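Local coordinates for tail spike protein (Acinetobacter phage vB_AbaP_AS12, PDB 6EU4) that forms a trimeric tailspike on the phage particle and probably recognises and degrades the capsular polysaccharide of its host, Acinetobacter baumannii, at the interface of chains A and B. Coordinates in Å, arbitrary orientation; residue numbers count along the deposited sequence, not the author numbering. Chains: chain A/B, Tail spike protein.

Contact 1 and contact 2 are two separate patches of the same interface between neighbouring copies of the tailspike. The centres of their C-alpha atoms lie about 44 Å apart, and they share no residue. Contact 1 appears to lie near the end of the long beta-helix typical of tailspikes. There, strand 458-462 of chain A meets the end of strand 468-471 of chain B. Contact 2 is nearer the C-terminal end of the modelled chain and joins loops to loops. The deposited assembly holds three copies, as is typical of tailspikes. The chains are therefore tied together at successive levels along the spike.

Contact 1: the interface of chains A and B. Residues chain A 461-462, 466, 528; chain B 471-473.
A:Gln461 and B:Met471 form a parallel beta bridge between strand 458-462 of chain A and strand 468-471 of chain B. Just past it, the backbone N of B:Asp472 donates to A:Gln461 O at 2.9 Å. The bond is nearly straight, 167° at the hydrogen. The side chains of A:Gln461 and B:Met471, a selenomethionine, lie alongside each other and point the same way. The amide oxygen A:Gln461 OE1 is 3.8 Å from B:Met471 CB.

The side chain of B:Asp472 can be followed outward. Its CB packs 3.7 Å from the carboxylate carbon CG of A:Asp462. CG stands opposite the backbone N (chi1 -180°), which swings the carboxylate against chain A; CG itself is 3.4 Å from A:Asp462 OD1. Of the two oxygens, OD1 turns towards A:Ala528, 3.9 Å from its CB methyl. OD2 turns the other way and meets A:Asp462 OD1 at 2.8 Å. The two carboxylate planes are 66° apart. This close pair would be repulsive if both groups were charged. If one group is protonated, the pair could be a hydrogen bond. Protonation is not seen, so the nature of this contact stays uncertain.

B:Ser473 gives the next grip. Its hydroxyl OG donates to A:Phe466 O at 2.7 Å, from above the carbonyl plane. The same hydroxyl is joined through water 2 to A:Gln461 OE1. Water 1 makes a second bridge, from A:Phe466 O to the backbone O of B:Asp472, 2.7 Å from the latter. A:Phe466 O is thus held by a hydroxyl and a water. Together the strand bridge, the hydroxyl bond and the waters fasten a strand end of one chain to its neighbour and join the chains of the tailspike.

Contact 2: the interface of chains A and B. Residues chain A 575, 577-581; chain B 588-590.
Residues 575 and 577-581 of a chain A loop meet a loop of chain B, residues 588-590. No strand or helix of either chain takes part. The hydroxyl of A:Thr578 is central. Its OG1 accepts from the backbone N of B:Thr589 at 2.9 Å, in a nearly straight bond of 172° at the hydrogen. OG1 also bonds to the hydroxyl OG1 of B:Thr589 at 3.1 Å, with the direction undecided. The two threonine side chains cross at a slant. B:Thr589 puts OG1 between its own backbone N and carbonyl carbon (chi1 65°), which turns the hydroxyl towards A:Thr578. The backbone N of A:Asn579 donates to B:Thr589 O at 3.2 Å, from above the carbonyl plane.

B:Ser588 bonds to the start of the chain A loop. Its OG donates to A:Pro575 O at 2.7 Å and also approaches from above the carbonyl plane. A:Pro575 packs against B:Phe590 as well. Its CG sits over the face of the aromatic ring, 3.8 Å from the ring centroid of B:Phe590, in a CH-pi contact.

Within chain A, A:Thr580 OG1 donates to A:Thr578 O and braces the turn. Water 3 joins the two loops. It bonds to the backbone N atoms of A:Thr580 and A:Tyr581, and to the carbonyl A:Ala577 O. Across the interface, this water lies 2.7 Å from B:Thr589 O.

Contact 1: the interface of chains A and B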
ATOM      1  N   GLN A 461     -16.600  16.876  -8.374  1.00 14.09           N
ATOM      2  CA  GLN A 461     -17.144  15.547  -8.595  1.00 14.89           C
ATOM      3  C   GLN A 461     -18.196  15.615  -9.700  1.00 15.16           C
ATOM      4  O   GLN A 461     -19.116  16.446  -9.644  1.00 15.05           O
ATOM      5  CB  GLN A 461     -17.768  14.986  -7.308  1.00 15.88           C
ATOM      6  CG  GLN A 461     -16.793  14.820  -6.154  1.00 18.41           C
ATOM      7  CD  GLN A 461     -17.466  14.321  -4.889  1.00 21.23           C
ATOM      8  OE1 GLN A 461     -18.459  14.882  -4.444  1.00 23.28           O
ATOM      9  NE2 GLN A 461     -16.933  13.258  -4.315  1.00 21.65           N
ATOM     10  N   ASP A 462     -18.070  14.737 -10.692  1.00 15.15           N
ATOM     11  CA  ASP A 462     -19.033  14.706 -11.787  1.00 14.09           C
ATOM     12  C   ASP A 462     -19.062  13.307 -12.387  1.00 14.09           C
ATOM     13  O   ASP A 462     -18.092  12.558 -12.307  1.00 14.75           O
ATOM     14  CB  ASP A 462     -18.652  15.748 -12.842  1.00 14.86           C
ATOM     15  CG  ASP A 462     -19.817  16.170 -13.731  1.00 17.12           C
ATOM     16  OD1 ASP A 462     -20.948  15.681 -13.550  1.00 15.81           O
ATOM     17  OD2 ASP A 462     -19.582  17.018 -14.619  1.00 18.14           O
ATOM     18  N   PHE A 466     -20.765   9.498  -9.452  1.00 16.76           N
ATOM     19  CA  PHE A 466     -20.949  10.503  -8.411  1.00 15.91           C
ATOM     20  C   PHE A 466     -22.306  11.158  -8.629  1.00 16.57           C
ATOM     21  O   PHE A 466     -22.422  12.346  -8.961  1.00 16.52           O
ATOM     22  CB  PHE A 466     -19.816  11.514  -8.434  1.00 15.41           C
ATOM     23  CG  PHE A 466     -18.473  10.895  -8.253  1.00 17.05           C
ATOM     24  CD1 PHE A 466     -18.049  10.507  -6.992  1.00 18.46           C
ATOM     25  CD2 PHE A 466     -17.642  10.666  -9.323  1.00 16.30           C
ATOM     26  CE1 PHE A 466     -16.830   9.933  -6.814  1.00 17.06           C
ATOM     27  CE2 PHE A 466     -16.421  10.076  -9.142  1.00 17.08           C
ATOM     28  CZ  PHE A 466     -16.020   9.700  -7.887  1.00 18.07           C
ATOM     29  N   ALA A 528     -29.052  22.104 -11.970  1.00 15.38           N
ATOM     30  CA  ALA A 528     -27.648  21.687 -12.054  1.00 16.89           C
ATOM     31  C   ALA A 528     -26.876  22.751 -12.810  1.00 16.38           C
ATOM     32  O   ALA A 528     -27.382  23.278 -13.807  1.00 16.40           O
ATOM     33  CB  ALA A 528     -27.486  20.339 -12.764  1.00 16.26           C
TER
HETATM   34  N   MSE B 471     -20.110  19.627  -6.743  1.00 16.32           N
HETATM   35  CA  MSE B 471     -20.529  18.300  -7.154  1.00 16.26           C
HETATM   36  C   MSE B 471     -21.756  18.394  -8.020  1.00 16.98           C
HETATM   37  O   MSE B 471     -22.717  19.088  -7.682  1.00 17.61           O
HETATM   38  CB  MSE B 471     -20.803  17.410  -5.943  1.00 21.34           C
HETATM   39  CG  MSE B 471     -21.828  17.969  -4.974  1.00 25.56           C
HETATM   40 SE   MSE B 471     -21.982  16.675  -3.462  1.00 34.03          SE
HETATM   41  CE  MSE B 471     -21.695  17.808  -1.935  1.00 40.73           C
ATOM     42  N   ASP B 472     -21.699  17.742  -9.186  1.00 15.03           N
ATOM     43  CA  ASP B 472     -22.881  17.589 -10.029  1.00 17.13           C
ATOM     44  C   ASP B 472     -23.652  16.365  -9.529  1.00 17.63           C
ATOM     45  O   ASP B 472     -23.745  15.322 -10.181  1.00 19.13           O
ATOM     46  CB  ASP B 472     -22.475  17.454 -11.486  1.00 18.23           C
ATOM     47  CG  ASP B 472     -23.670  17.300 -12.425  1.00 17.87           C
ATOM     48  OD1 ASP B 472     -24.805  17.650 -12.053  1.00 16.23           O
ATOM     49  OD2 ASP B 472     -23.451  16.825 -13.549  1.00 21.40           O
ATOM     50  N   SER B 473     -24.191  16.514  -8.325  1.00 16.43           N
ATOM     51  CA  SER B 473     -24.692  15.401  -7.522  1.00 17.00           C
ATOM     52  C   SER B 473     -25.757  15.950  -6.584  1.00 15.11           C
ATOM     53  O   SER B 473     -25.632  17.076  -6.099  1.00 15.98           O
ATOM     54  CB  SER B 473     -23.560  14.759  -6.697  1.00 16.49           C
ATOM     55  OG  SER B 473     -22.364  14.588  -7.448  1.00 20.52           O
TER
HETATM   56  O   HOH W   1     -23.056  13.312 -11.820  1.00 19.80           O
HETATM   57  O   HOH W   2     -20.684  13.552  -5.512  1.00 28.61           O

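Contact 2: the interface of chains A and B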
ATOM      1  N   PRO A 575     -46.171  48.512  -3.531  1.00 24.72           N
ATOM      2  CA  PRO A 575     -46.092  47.722  -4.768  1.00 24.76           C
ATOM      3  C   PRO A 575     -44.957  48.171  -5.673  1.00 25.42           C
ATOM      4  O   PRO A 575     -44.524  49.328  -5.657  1.00 26.90           O
ATOM      5  CB  PRO A 575     -47.442  47.980  -5.454  1.00 28.25           C
ATOM      6  CG  PRO A 575     -48.293  48.618  -4.484  1.00 30.67           C
ATOM      7  CD  PRO A 575     -47.442  49.236  -3.421  1.00 28.51           C
ATOM      8  N   ALA A 577     -45.092  48.734  -8.773  1.00 24.55           N
ATOM      9  CA  ALA A 577     -45.568  49.747  -9.705  1.00 28.23           C
ATOM     10  C   ALA A 577     -46.920  50.238  -9.220  1.00 28.67           C
ATOM     11  O   ALA A 577     -47.699  49.472  -8.646  1.00 28.79           O
ATOM     12  CB  ALA A 577     -45.691  49.201 -11.138  1.00 29.57           C
ATOM     13  N   THR A 578     -47.194  51.524  -9.455  1.00 30.54           N
ATOM     14  CA  THR A 578     -48.430  52.130  -8.991  1.00 29.60           C
ATOM     15  C   THR A 578     -49.614  51.701  -9.855  1.00 30.92           C
ATOM     16  O   THR A 578     -49.462  51.353 -11.030  1.00 30.43           O
ATOM     17  CB  THR A 578     -48.303  53.659  -8.991  1.00 33.03           C
ATOM     18  OG1 THR A 578     -49.348  54.229  -8.194  1.00 32.12           O
ATOM     19  CG2 THR A 578     -48.358  54.240 -10.422  1.00 33.80           C
ATOM     20  N   ASN A 579     -50.802  51.705  -9.244  1.00 31.37           N
ATOM     21  CA  ASN A 579     -52.063  51.528  -9.976  1.00 32.50           C
ATOM     22  C   ASN A 579     -52.031  50.268 -10.845  1.00 31.62           C
ATOM     23  O   ASN A 579     -52.526  50.243 -11.980  1.00 30.38           O
ATOM     24  CB  ASN A 579     -52.363  52.767 -10.819  1.00 34.19           C
ATOM     25  CG  ASN A 579     -53.769  52.776 -11.355  1.00 35.79           C
ATOM     26  OD1 ASN A 579     -54.674  52.194 -10.759  1.00 34.93           O
ATOM     27  ND2 ASN A 579     -53.970  53.456 -12.485  1.00 36.57           N
ATOM     28  N   THR A 580     -51.469  49.206 -10.296  1.00 30.28           N
ATOM     29  CA  THR A 580     -51.258  47.959 -11.017  1.00 30.86           C
ATOM     30  C   THR A 580     -51.799  46.755 -10.265  1.00 30.09           C
ATOM     31  O   THR A 580     -52.480  45.921 -10.867  1.00 27.95           O
ATOM     32  CB  THR A 580     -49.741  47.791 -11.302  1.00 30.80           C
ATOM     33  OG1 THR A 580     -49.291  48.880 -12.127  1.00 33.28           O
ATOM     34  CG2 THR A 580     -49.437  46.479 -12.013  1.00 29.49           C
ATOM     35  N   TYR A 581     -51.551  46.667  -8.961  1.00 29.18           N
ATOM     36  CA  TYR A 581     -51.846  45.478  -8.176  1.00 25.99           C
ATOM     37  C   TYR A 581     -53.002  45.738  -7.218  1.00 26.35           C
ATOM     38  O   TYR A 581     -53.216  46.866  -6.758  1.00 26.88           O
ATOM     39  CB  TYR A 581     -50.600  45.029  -7.405  1.00 24.78           C
ATOM     40  CG  TYR A 581     -49.432  44.730  -8.332  1.00 24.33           C
ATOM     41  CD1 TYR A 581     -49.444  43.609  -9.156  1.00 24.33           C
ATOM     42  CD2 TYR A 581     -48.337  45.582  -8.403  1.00 25.81           C
ATOM     43  CE1 TYR A 581     -48.382  43.328 -10.019  1.00 23.73           C
ATOM     44  CE2 TYR A 581     -47.266  45.310  -9.265  1.00 26.34           C
ATOM     45  CZ  TYR A 581     -47.300  44.190 -10.073  1.00 25.39           C
ATOM     46  OH  TYR A 581     -46.246  43.923 -10.927  1.00 25.91           O
TER
ATOM     47  N   SER B 588     -47.081  55.060  -4.956  1.00 35.92           N
ATOM     48  CA  SER B 588     -47.208  53.667  -5.387  1.00 33.92           C
ATOM     49  C   SER B 588     -48.473  53.094  -4.748  1.00 31.46           C
ATOM     50  O   SER B 588     -48.442  52.493  -3.666  1.00 30.31           O
ATOM     51  CB  SER B 588     -45.957  52.871  -5.042  1.00 33.64           C
ATOM     52  OG  SER B 588     -46.014  51.601  -5.674  1.00 38.93           O
ATOM     53  N   THR B 589     -49.588  53.272  -5.445  1.00 31.72           N
ATOM     54  CA  THR B 589     -50.895  52.889  -4.940  1.00 32.18           C
ATOM     55  C   THR B 589     -51.189  51.434  -5.276  1.00 30.53           C
ATOM     56  O   THR B 589     -50.631  50.859  -6.213  1.00 30.01           O
ATOM     57  CB  THR B 589     -51.994  53.762  -5.554  1.00 34.64           C
ATOM     58  OG1 THR B 589     -52.055  53.520  -6.966  1.00 33.49           O
ATOM     59  CG2 THR B 589     -51.752  55.255  -5.302  1.00 37.41           C
ATOM     60  N   PHE B 590     -52.095  50.845  -4.505  1.00 31.40           N
ATOM     61  CA  PHE B 590     -52.812  49.674  -4.980  1.00 29.25           C
ATOM     62  C   PHE B 590     -53.966  50.137  -5.856  1.00 29.05           C
ATOM     63  O   PHE B 590     -54.605  51.153  -5.575  1.00 32.05           O
ATOM     64  CB  PHE B 590     -53.326  48.826  -3.821  1.00 27.21           C
ATOM     65  CG  PHE B 590     -52.241  48.052  -3.128  1.00 25.68           C
ATOM     66  CD1 PHE B 590     -51.777  46.861  -3.660  1.00 24.98           C
ATOM     67  CD2 PHE B 590     -51.667  48.526  -1.958  1.00 26.38           C
ATOM     68  CE1 PHE B 590     -50.757  46.142  -3.023  1.00 25.99           C
ATOM     69  CE2 PHE B 590     -50.659  47.819  -1.318  1.00 24.71           C
ATOM     70  CZ  PHE B 590     -50.197  46.624  -1.852  1.00 24.36           C
TER
HETATM   71  O   HOH W   3     -50.101  48.704  -7.701  1.00 24.77           O